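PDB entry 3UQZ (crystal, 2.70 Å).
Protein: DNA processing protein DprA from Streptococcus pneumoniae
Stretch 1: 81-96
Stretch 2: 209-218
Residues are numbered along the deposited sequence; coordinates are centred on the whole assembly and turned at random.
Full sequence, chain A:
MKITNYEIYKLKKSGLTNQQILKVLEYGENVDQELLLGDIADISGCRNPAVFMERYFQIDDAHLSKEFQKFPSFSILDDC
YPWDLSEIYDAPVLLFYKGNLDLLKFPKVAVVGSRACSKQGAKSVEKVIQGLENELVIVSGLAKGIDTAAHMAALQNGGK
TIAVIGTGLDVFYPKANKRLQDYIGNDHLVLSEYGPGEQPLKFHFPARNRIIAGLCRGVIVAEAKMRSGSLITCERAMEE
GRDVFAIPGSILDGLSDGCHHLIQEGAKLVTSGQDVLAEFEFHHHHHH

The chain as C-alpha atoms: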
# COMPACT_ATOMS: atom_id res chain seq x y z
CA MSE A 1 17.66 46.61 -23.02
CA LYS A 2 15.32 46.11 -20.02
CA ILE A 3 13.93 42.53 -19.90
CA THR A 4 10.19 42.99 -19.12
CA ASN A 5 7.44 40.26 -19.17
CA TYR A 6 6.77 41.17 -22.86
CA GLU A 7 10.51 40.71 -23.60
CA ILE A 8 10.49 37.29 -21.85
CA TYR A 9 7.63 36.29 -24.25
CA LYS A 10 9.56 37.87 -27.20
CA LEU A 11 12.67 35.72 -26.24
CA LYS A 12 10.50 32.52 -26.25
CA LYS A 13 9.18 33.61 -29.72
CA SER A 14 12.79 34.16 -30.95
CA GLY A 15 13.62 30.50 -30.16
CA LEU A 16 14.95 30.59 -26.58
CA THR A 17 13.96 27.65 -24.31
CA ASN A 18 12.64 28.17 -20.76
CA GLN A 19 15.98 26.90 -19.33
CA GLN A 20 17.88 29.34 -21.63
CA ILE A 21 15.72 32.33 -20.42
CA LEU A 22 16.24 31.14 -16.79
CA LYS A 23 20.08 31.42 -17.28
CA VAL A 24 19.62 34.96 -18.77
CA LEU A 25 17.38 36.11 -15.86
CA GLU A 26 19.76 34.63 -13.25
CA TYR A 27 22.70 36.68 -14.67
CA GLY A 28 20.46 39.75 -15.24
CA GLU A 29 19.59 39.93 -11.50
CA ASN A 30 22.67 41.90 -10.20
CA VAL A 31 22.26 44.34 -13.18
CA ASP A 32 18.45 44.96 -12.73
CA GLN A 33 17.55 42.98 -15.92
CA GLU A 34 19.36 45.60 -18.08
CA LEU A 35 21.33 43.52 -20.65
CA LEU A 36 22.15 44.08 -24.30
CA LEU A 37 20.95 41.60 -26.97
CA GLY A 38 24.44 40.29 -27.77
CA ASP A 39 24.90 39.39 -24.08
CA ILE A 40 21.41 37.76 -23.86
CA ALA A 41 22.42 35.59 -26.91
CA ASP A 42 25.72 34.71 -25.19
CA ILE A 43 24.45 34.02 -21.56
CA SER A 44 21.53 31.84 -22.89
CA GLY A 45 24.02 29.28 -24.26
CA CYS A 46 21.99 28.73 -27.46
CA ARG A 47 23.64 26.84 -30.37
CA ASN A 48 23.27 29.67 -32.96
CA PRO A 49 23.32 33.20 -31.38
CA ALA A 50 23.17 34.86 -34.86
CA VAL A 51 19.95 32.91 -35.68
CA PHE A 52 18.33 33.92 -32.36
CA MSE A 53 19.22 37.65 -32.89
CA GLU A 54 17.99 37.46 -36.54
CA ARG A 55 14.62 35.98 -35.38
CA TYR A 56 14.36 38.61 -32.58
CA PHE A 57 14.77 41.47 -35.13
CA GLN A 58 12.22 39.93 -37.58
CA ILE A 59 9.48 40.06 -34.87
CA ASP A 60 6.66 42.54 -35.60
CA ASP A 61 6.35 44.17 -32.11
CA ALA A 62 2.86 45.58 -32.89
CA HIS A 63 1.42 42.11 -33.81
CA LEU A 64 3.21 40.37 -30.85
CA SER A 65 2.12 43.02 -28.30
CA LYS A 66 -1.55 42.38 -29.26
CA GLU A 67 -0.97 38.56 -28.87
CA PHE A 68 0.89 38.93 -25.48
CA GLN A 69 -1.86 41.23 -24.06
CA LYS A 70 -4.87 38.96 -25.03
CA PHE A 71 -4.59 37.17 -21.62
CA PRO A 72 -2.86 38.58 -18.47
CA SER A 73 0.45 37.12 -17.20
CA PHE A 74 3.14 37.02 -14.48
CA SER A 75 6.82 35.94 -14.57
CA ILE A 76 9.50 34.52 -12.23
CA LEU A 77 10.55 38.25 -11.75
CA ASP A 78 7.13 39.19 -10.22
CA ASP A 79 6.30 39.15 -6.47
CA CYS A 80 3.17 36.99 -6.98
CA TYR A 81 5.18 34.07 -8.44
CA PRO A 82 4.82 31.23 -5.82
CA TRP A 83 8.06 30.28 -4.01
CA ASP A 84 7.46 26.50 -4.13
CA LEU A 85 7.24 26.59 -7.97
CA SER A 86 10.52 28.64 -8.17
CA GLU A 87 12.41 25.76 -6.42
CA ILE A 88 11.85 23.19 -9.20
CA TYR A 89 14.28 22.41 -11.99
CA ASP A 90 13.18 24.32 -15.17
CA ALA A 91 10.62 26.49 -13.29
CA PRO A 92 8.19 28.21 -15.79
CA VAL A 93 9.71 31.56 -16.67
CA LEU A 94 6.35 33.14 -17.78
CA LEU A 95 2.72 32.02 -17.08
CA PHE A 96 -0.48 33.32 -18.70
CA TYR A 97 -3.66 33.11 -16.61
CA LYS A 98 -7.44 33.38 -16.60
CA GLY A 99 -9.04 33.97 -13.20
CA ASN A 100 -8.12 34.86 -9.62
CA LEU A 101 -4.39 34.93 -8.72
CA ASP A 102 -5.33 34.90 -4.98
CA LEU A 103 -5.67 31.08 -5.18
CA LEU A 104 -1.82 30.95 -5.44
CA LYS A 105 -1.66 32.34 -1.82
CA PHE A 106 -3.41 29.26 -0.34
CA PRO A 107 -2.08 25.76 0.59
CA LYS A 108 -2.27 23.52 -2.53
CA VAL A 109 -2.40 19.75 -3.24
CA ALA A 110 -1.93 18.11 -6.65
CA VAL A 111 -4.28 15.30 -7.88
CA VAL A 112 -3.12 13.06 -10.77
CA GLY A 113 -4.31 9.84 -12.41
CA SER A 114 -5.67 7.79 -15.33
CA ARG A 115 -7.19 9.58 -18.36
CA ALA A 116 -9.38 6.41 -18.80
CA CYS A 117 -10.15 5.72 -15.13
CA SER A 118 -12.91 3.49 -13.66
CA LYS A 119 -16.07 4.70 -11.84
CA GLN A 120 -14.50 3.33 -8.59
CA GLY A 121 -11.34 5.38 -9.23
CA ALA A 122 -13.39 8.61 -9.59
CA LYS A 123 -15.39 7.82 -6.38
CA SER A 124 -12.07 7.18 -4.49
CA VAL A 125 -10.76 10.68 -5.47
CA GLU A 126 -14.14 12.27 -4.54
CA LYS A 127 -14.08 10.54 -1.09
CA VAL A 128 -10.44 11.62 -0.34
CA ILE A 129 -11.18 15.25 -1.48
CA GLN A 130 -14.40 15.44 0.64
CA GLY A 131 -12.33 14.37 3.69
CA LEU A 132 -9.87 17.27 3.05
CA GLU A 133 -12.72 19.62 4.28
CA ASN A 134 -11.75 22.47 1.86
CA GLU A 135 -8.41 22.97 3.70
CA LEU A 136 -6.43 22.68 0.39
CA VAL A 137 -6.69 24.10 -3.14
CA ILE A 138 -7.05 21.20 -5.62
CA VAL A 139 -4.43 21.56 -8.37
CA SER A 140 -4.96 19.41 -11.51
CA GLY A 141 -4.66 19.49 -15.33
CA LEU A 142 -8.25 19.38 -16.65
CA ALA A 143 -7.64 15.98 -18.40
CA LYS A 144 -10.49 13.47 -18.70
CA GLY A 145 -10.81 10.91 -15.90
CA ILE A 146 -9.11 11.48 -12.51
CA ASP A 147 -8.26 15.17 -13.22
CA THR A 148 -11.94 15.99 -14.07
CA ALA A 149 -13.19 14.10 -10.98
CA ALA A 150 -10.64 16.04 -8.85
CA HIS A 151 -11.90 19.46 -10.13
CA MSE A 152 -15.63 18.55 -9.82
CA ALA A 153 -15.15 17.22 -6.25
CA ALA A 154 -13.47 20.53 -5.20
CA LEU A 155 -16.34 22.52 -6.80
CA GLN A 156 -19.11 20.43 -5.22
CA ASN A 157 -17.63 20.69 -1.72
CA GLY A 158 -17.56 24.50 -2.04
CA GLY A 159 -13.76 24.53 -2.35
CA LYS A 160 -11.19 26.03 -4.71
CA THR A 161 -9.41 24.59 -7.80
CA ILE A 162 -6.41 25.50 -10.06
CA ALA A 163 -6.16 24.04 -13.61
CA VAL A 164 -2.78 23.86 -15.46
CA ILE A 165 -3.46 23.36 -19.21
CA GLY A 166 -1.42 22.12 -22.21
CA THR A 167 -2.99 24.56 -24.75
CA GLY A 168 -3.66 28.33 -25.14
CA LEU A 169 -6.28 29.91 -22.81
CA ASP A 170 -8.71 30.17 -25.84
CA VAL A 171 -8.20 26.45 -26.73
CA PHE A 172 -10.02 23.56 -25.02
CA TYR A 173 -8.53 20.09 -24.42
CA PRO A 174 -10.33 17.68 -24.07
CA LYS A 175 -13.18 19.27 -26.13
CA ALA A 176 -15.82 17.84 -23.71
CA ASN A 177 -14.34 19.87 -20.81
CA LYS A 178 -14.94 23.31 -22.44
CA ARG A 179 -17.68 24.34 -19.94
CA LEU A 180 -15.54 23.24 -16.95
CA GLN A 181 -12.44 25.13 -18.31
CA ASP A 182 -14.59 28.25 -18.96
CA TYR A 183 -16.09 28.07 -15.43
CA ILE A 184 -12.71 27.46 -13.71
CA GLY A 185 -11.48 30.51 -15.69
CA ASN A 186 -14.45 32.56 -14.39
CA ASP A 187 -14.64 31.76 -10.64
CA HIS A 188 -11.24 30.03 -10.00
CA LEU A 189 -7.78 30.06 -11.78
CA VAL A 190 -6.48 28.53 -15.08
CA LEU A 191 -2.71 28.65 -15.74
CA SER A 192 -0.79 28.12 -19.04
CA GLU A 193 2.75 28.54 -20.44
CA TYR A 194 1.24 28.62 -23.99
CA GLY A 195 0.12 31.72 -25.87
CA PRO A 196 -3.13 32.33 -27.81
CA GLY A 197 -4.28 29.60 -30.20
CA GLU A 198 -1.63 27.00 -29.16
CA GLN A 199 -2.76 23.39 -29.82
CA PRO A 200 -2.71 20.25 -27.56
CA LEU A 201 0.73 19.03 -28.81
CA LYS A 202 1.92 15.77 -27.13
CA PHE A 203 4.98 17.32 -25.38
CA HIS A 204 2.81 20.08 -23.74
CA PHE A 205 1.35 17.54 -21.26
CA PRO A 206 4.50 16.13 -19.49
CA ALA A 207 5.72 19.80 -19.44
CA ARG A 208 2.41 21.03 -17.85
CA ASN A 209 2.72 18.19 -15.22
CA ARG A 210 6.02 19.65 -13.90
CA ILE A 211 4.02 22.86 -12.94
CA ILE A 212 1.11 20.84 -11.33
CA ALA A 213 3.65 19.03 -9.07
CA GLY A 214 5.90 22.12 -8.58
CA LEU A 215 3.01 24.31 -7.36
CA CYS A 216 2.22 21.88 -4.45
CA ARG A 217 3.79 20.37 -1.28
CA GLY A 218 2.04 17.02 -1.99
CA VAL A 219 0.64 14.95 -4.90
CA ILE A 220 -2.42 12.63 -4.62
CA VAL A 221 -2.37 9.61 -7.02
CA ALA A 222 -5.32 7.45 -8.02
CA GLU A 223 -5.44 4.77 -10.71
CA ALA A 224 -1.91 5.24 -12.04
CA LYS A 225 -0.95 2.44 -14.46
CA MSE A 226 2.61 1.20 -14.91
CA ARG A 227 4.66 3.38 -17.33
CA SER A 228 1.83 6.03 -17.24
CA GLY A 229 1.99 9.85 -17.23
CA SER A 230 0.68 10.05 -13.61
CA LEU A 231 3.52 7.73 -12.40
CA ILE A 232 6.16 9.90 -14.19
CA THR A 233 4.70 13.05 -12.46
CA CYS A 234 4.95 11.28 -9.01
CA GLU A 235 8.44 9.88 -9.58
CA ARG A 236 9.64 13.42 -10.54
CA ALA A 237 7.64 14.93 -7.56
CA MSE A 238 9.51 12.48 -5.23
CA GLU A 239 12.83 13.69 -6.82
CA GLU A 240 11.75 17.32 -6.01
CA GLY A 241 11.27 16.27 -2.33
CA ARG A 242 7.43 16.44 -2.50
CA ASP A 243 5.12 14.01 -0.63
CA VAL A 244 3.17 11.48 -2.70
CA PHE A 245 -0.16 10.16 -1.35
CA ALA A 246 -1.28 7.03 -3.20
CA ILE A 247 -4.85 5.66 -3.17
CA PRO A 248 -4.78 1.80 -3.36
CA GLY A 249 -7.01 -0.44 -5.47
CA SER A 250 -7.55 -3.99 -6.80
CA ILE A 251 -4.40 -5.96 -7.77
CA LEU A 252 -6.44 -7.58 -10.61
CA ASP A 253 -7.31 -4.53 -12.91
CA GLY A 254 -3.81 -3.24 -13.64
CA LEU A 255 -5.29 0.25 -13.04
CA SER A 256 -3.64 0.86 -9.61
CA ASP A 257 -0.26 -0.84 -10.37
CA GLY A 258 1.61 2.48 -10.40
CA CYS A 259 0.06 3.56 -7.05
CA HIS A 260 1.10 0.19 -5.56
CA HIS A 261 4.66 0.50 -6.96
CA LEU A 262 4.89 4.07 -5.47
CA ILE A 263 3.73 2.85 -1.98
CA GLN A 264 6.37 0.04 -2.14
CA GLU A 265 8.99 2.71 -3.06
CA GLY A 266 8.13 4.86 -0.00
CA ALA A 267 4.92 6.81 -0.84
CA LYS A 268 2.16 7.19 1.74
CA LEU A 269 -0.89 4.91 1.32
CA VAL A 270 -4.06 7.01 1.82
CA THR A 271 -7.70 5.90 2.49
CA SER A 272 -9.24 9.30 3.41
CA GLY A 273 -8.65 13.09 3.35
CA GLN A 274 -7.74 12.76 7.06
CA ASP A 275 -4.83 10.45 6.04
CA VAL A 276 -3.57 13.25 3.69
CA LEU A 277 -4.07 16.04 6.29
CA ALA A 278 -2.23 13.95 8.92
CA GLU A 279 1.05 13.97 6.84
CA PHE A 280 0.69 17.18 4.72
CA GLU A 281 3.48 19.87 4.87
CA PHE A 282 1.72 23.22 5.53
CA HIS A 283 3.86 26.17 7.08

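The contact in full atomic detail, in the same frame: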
# COMPACT_ATOMS: atom_id res chain seq x y z
N TYR A 81 4.71 35.39 -8.05
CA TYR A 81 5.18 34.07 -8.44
C TYR A 81 5.40 33.21 -7.16
O TYR A 81 6.15 33.64 -6.27
CB TYR A 81 6.46 34.18 -9.29
CG TYR A 81 6.82 32.90 -10.02
CD1 TYR A 81 6.47 32.72 -11.35
CD2 TYR A 81 7.54 31.89 -9.39
CE1 TYR A 81 6.84 31.57 -12.04
CE2 TYR A 81 7.89 30.72 -10.06
CZ TYR A 81 7.54 30.57 -11.39
OH TYR A 81 7.90 29.42 -12.06
N PRO A 82 4.68 32.05 -7.04
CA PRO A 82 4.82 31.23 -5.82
C PRO A 82 6.20 30.60 -5.63
O PRO A 82 6.76 30.02 -6.56
CB PRO A 82 3.68 30.21 -5.91
CG PRO A 82 3.30 30.19 -7.32
CD PRO A 82 3.72 31.45 -7.99
N TRP A 83 6.73 30.73 -4.41
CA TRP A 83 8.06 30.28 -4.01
C TRP A 83 8.31 28.80 -4.16
O TRP A 83 9.44 28.43 -4.46
CB TRP A 83 8.40 30.77 -2.59
CG TRP A 83 8.69 32.25 -2.48
CD1 TRP A 83 8.71 33.17 -3.48
CD2 TRP A 83 9.02 32.96 -1.27
NE1 TRP A 83 9.01 34.41 -2.98
CE2 TRP A 83 9.23 34.31 -1.63
CE3 TRP A 83 9.20 32.57 0.07
CZ2 TRP A 83 9.61 35.28 -0.69
CZ3 TRP A 83 9.58 33.53 0.99
CH2 TRP A 83 9.78 34.87 0.61
N ASP A 84 7.29 27.94 -3.96
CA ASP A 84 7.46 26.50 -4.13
C ASP A 84 7.74 26.14 -5.58
O ASP A 84 8.59 25.29 -5.84
CB ASP A 84 6.22 25.74 -3.62
CG ASP A 84 6.08 25.68 -2.12
OD1 ASP A 84 7.07 25.34 -1.43
OD2 ASP A 84 4.96 25.92 -1.62
N LEU A 85 7.05 26.80 -6.53
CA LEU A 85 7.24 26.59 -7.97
C LEU A 85 8.64 27.05 -8.44
O LEU A 85 9.21 26.43 -9.32
CB LEU A 85 6.10 27.25 -8.78
CG LEU A 85 6.07 27.02 -10.30
CD1 LEU A 85 5.92 25.53 -10.66
CD2 LEU A 85 4.99 27.84 -10.95
N SER A 86 9.20 28.11 -7.83
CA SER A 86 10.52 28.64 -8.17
C SER A 86 11.65 27.66 -7.85
O SER A 86 12.71 27.76 -8.46
CB SER A 86 10.77 29.96 -7.44
OG SER A 86 10.93 29.73 -6.05
N GLU A 87 11.43 26.74 -6.89
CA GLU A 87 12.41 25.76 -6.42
C GLU A 87 12.62 24.56 -7.34
O GLU A 87 13.58 23.82 -7.14
CB GLU A 87 12.06 25.27 -5.01
CG GLU A 87 12.11 26.32 -3.92
CD GLU A 87 11.34 25.87 -2.70
OE1 GLU A 87 11.03 26.73 -1.85
OE2 GLU A 87 11.03 24.66 -2.60
N ILE A 88 11.73 24.34 -8.30
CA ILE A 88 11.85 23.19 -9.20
C ILE A 88 12.88 23.42 -10.29
O ILE A 88 13.22 24.56 -10.61
CB ILE A 88 10.49 22.71 -9.79
CG1 ILE A 88 9.85 23.74 -10.74
CG2 ILE A 88 9.53 22.27 -8.70
CD1 ILE A 88 9.17 23.19 -11.92
N TYR A 89 13.37 22.33 -10.87
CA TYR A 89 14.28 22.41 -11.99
C TYR A 89 13.41 22.82 -13.20
O TYR A 89 12.32 22.26 -13.39
CB TYR A 89 14.99 21.06 -12.23
CG TYR A 89 15.72 21.01 -13.56
CD1 TYR A 89 16.86 21.78 -13.78
CD2 TYR A 89 15.24 20.23 -14.61
CE1 TYR A 89 17.51 21.76 -15.01
CE2 TYR A 89 15.89 20.21 -15.84
CZ TYR A 89 17.02 20.98 -16.04
OH TYR A 89 17.67 20.96 -17.25
N ASP A 90 13.88 23.81 -13.99
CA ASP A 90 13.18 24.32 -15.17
C ASP A 90 11.83 24.98 -14.82
O ASP A 90 10.83 24.77 -15.51
CB ASP A 90 13.08 23.25 -16.29
CG ASP A 90 12.83 23.79 -17.69
OD1 ASP A 90 13.26 24.91 -17.98
OD2 ASP A 90 12.21 23.06 -18.50
N ALA A 91 11.81 25.78 -13.74
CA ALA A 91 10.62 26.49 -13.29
C ALA A 91 10.06 27.37 -14.43
O ALA A 91 10.85 27.99 -15.14
CB ALA A 91 10.96 27.36 -12.09
N PRO A 92 8.72 27.37 -14.69
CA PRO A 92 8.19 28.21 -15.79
C PRO A 92 8.61 29.65 -15.62
O PRO A 92 8.49 30.23 -14.54
CB PRO A 92 6.67 28.03 -15.69
CG PRO A 92 6.42 27.46 -14.37
CD PRO A 92 7.64 26.66 -13.98
N VAL A 93 9.19 30.20 -16.66
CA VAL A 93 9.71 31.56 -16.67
C VAL A 93 8.59 32.63 -16.82
O VAL A 93 8.68 33.71 -16.24
CB VAL A 93 10.87 31.66 -17.67
CG1 VAL A 93 10.49 32.32 -18.99
CG2 VAL A 93 12.09 32.28 -17.04
N LEU A 94 7.50 32.28 -17.54
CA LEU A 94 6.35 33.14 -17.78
C LEU A 94 5.08 32.27 -17.83
O LEU A 94 5.08 31.23 -18.49
CB LEU A 94 6.54 33.93 -19.10
CG LEU A 94 5.41 34.86 -19.58
CD1 LEU A 94 5.41 36.18 -18.84
CD2 LEU A 94 5.51 35.11 -21.06
N LEU A 95 4.02 32.70 -17.13
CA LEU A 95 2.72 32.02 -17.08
C LEU A 95 1.57 32.97 -17.38
O LEU A 95 1.45 34.02 -16.73
CB LEU A 95 2.44 31.32 -15.72
CG LEU A 95 3.22 30.04 -15.39
CD1 LEU A 95 3.15 29.72 -13.92
CD2 LEU A 95 2.73 28.86 -16.20
N PHE A 96 0.73 32.60 -18.34
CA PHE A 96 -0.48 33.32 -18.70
C PHE A 96 -1.59 32.73 -17.86
O PHE A 96 -1.55 31.54 -17.55
CB PHE A 96 -0.82 33.17 -20.18
CG PHE A 96 0.19 33.81 -21.09
CD1 PHE A 96 0.11 35.16 -21.40
CD2 PHE A 96 1.22 33.06 -21.66
CE1 PHE A 96 1.03 35.76 -22.26
CE2 PHE A 96 2.15 33.66 -22.50
CZ PHE A 96 2.04 35.00 -22.81
N ASN A 209 2.68 19.00 -16.44
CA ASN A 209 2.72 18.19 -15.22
C ASN A 209 3.76 18.63 -14.20
O ASN A 209 3.52 18.52 -12.99
CB ASN A 209 2.87 16.71 -15.54
CG ASN A 209 1.67 16.10 -16.21
OD1 ASN A 209 0.52 16.48 -15.98
ND2 ASN A 209 1.92 15.09 -17.02
N ARG A 210 4.91 19.12 -14.69
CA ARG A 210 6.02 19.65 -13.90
C ARG A 210 5.52 20.84 -13.03
O ARG A 210 5.90 20.93 -11.85
CB ARG A 210 7.17 20.03 -14.84
CG ARG A 210 7.88 21.36 -14.57
CD ARG A 210 8.78 21.84 -15.70
NE ARG A 210 7.98 22.22 -16.86
CZ ARG A 210 7.94 23.44 -17.39
NH1 ARG A 210 8.68 24.41 -16.88
NH2 ARG A 210 7.16 23.68 -18.43
N ILE A 211 4.63 21.70 -13.60
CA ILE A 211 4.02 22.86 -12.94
C ILE A 211 2.99 22.39 -11.89
O ILE A 211 3.01 22.91 -10.77
CB ILE A 211 3.40 23.87 -13.96
CG1 ILE A 211 4.45 24.30 -15.01
CG2 ILE A 211 2.77 25.09 -13.25
CD1 ILE A 211 3.87 24.94 -16.28
N ILE A 212 2.11 21.42 -12.25
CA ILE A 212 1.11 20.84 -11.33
C ILE A 212 1.81 20.37 -10.05
O ILE A 212 1.41 20.78 -8.96
CB ILE A 212 0.29 19.69 -11.99
CG1 ILE A 212 -0.59 20.20 -13.16
CG2 ILE A 212 -0.57 18.94 -10.95
CD1 ILE A 212 -1.22 19.14 -13.97
N ALA A 213 2.87 19.55 -10.19
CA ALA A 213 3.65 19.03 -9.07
C ALA A 213 4.40 20.15 -8.34
O ALA A 213 4.28 20.24 -7.13
CB ALA A 213 4.61 17.96 -9.56
N GLY A 214 5.10 21.00 -9.10
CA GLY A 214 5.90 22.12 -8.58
C GLY A 214 5.16 23.13 -7.73
O GLY A 214 5.72 23.66 -6.77
N LEU A 215 3.90 23.40 -8.07
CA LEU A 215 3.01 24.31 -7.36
C LEU A 215 2.67 23.83 -5.93
O LEU A 215 2.40 24.66 -5.07
CB LEU A 215 1.71 24.40 -8.17
CG LEU A 215 1.13 25.75 -8.63
CD1 LEU A 215 2.17 26.85 -8.72
CD2 LEU A 215 0.40 25.60 -9.95
N CYS A 216 2.67 22.51 -5.70
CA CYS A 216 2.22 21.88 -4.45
C CYS A 216 3.27 21.19 -3.58
O CYS A 216 4.31 20.76 -4.07
CB CYS A 216 1.05 20.95 -4.74
SG CYS A 216 0.00 21.49 -6.11
N ARG A 217 2.95 21.04 -2.28
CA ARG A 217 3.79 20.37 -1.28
C ARG A 217 3.53 18.85 -1.25
O ARG A 217 4.33 18.10 -0.67
CB ARG A 217 3.58 20.99 0.12
CG ARG A 217 3.83 22.49 0.19
CD ARG A 217 5.27 22.84 0.49
NE ARG A 217 5.42 23.41 1.83
CZ ARG A 217 5.35 24.71 2.11
NH1 ARG A 217 5.11 25.60 1.15
NH2 ARG A 217 5.52 25.13 3.36
N GLY A 218 2.43 18.42 -1.87
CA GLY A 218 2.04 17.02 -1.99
C GLY A 218 1.25 16.71 -3.24
O GLY A 218 0.56 17.58 -3.78
O HOH W 1 2.43 24.98 -2.46

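The contact sets an irregular segment, a short, weakly bonded helix at about 83-86 followed by a type II turn from Ile88 to Ala91 and the start of a strand, against the helix that runs through 209-215. The two touch far apart in sequence and bury 577 Å² between them.

The backbones come closest at Leu85 and Gly214, whose CA atoms lie 4.7 Å apart. Glycine makes this approach possible: a CB built on Gly214 would sit 2.9 Å from Leu85 CD1, a clash, and 3.2 Å from Ile88 CG2. Without one, Ile88 CG2 settles 3.6 Å from Gly214 CA, and Leu85 CA offers its hydrogen to Gly214 O in a CA-H...O contact of 3.5 Å. Leu85 N is also 3.4 Å from Gly214 O, but the angle is too poor for a hydrogen bond.

Apolar side chains fill the space around this point. Leu85 spans one helical turn, with CD2 3.7 Å from Leu215 CD1 and CD1 4.1 Å from Ile211 CG2. Pro82 CG adds to the first site, 3.8 Å from Leu215 CD1. Ile211 is also met by Pro92, CG to CG1 at 3.8 Å, and by Leu95, CD2 to CD1 at 4.1 Å. The CB of Leu215 points away, yet its side chain end returns to the interface.

Two arginines supply the polar bonds. Arg217 NH1 donates to Asp84 OD2 at 2.8 Å, a salt bridge made at the guanidinium edge, and a water donates to both Asp84 OD2 (2.8 Å) and Leu215 O (2.6 Å), linking the carboxylate to the Leu215 carbonyl. Arg210 instead reads the turn's backbone: its NH1 donates to Asp90 O at 2.6 Å, while Asp90 OD2, 4.1 Å from NH1, lies over the guanidinium face and contributes charge alone. Arg210 CG also packs 3.5 Å from Ile88 CD1.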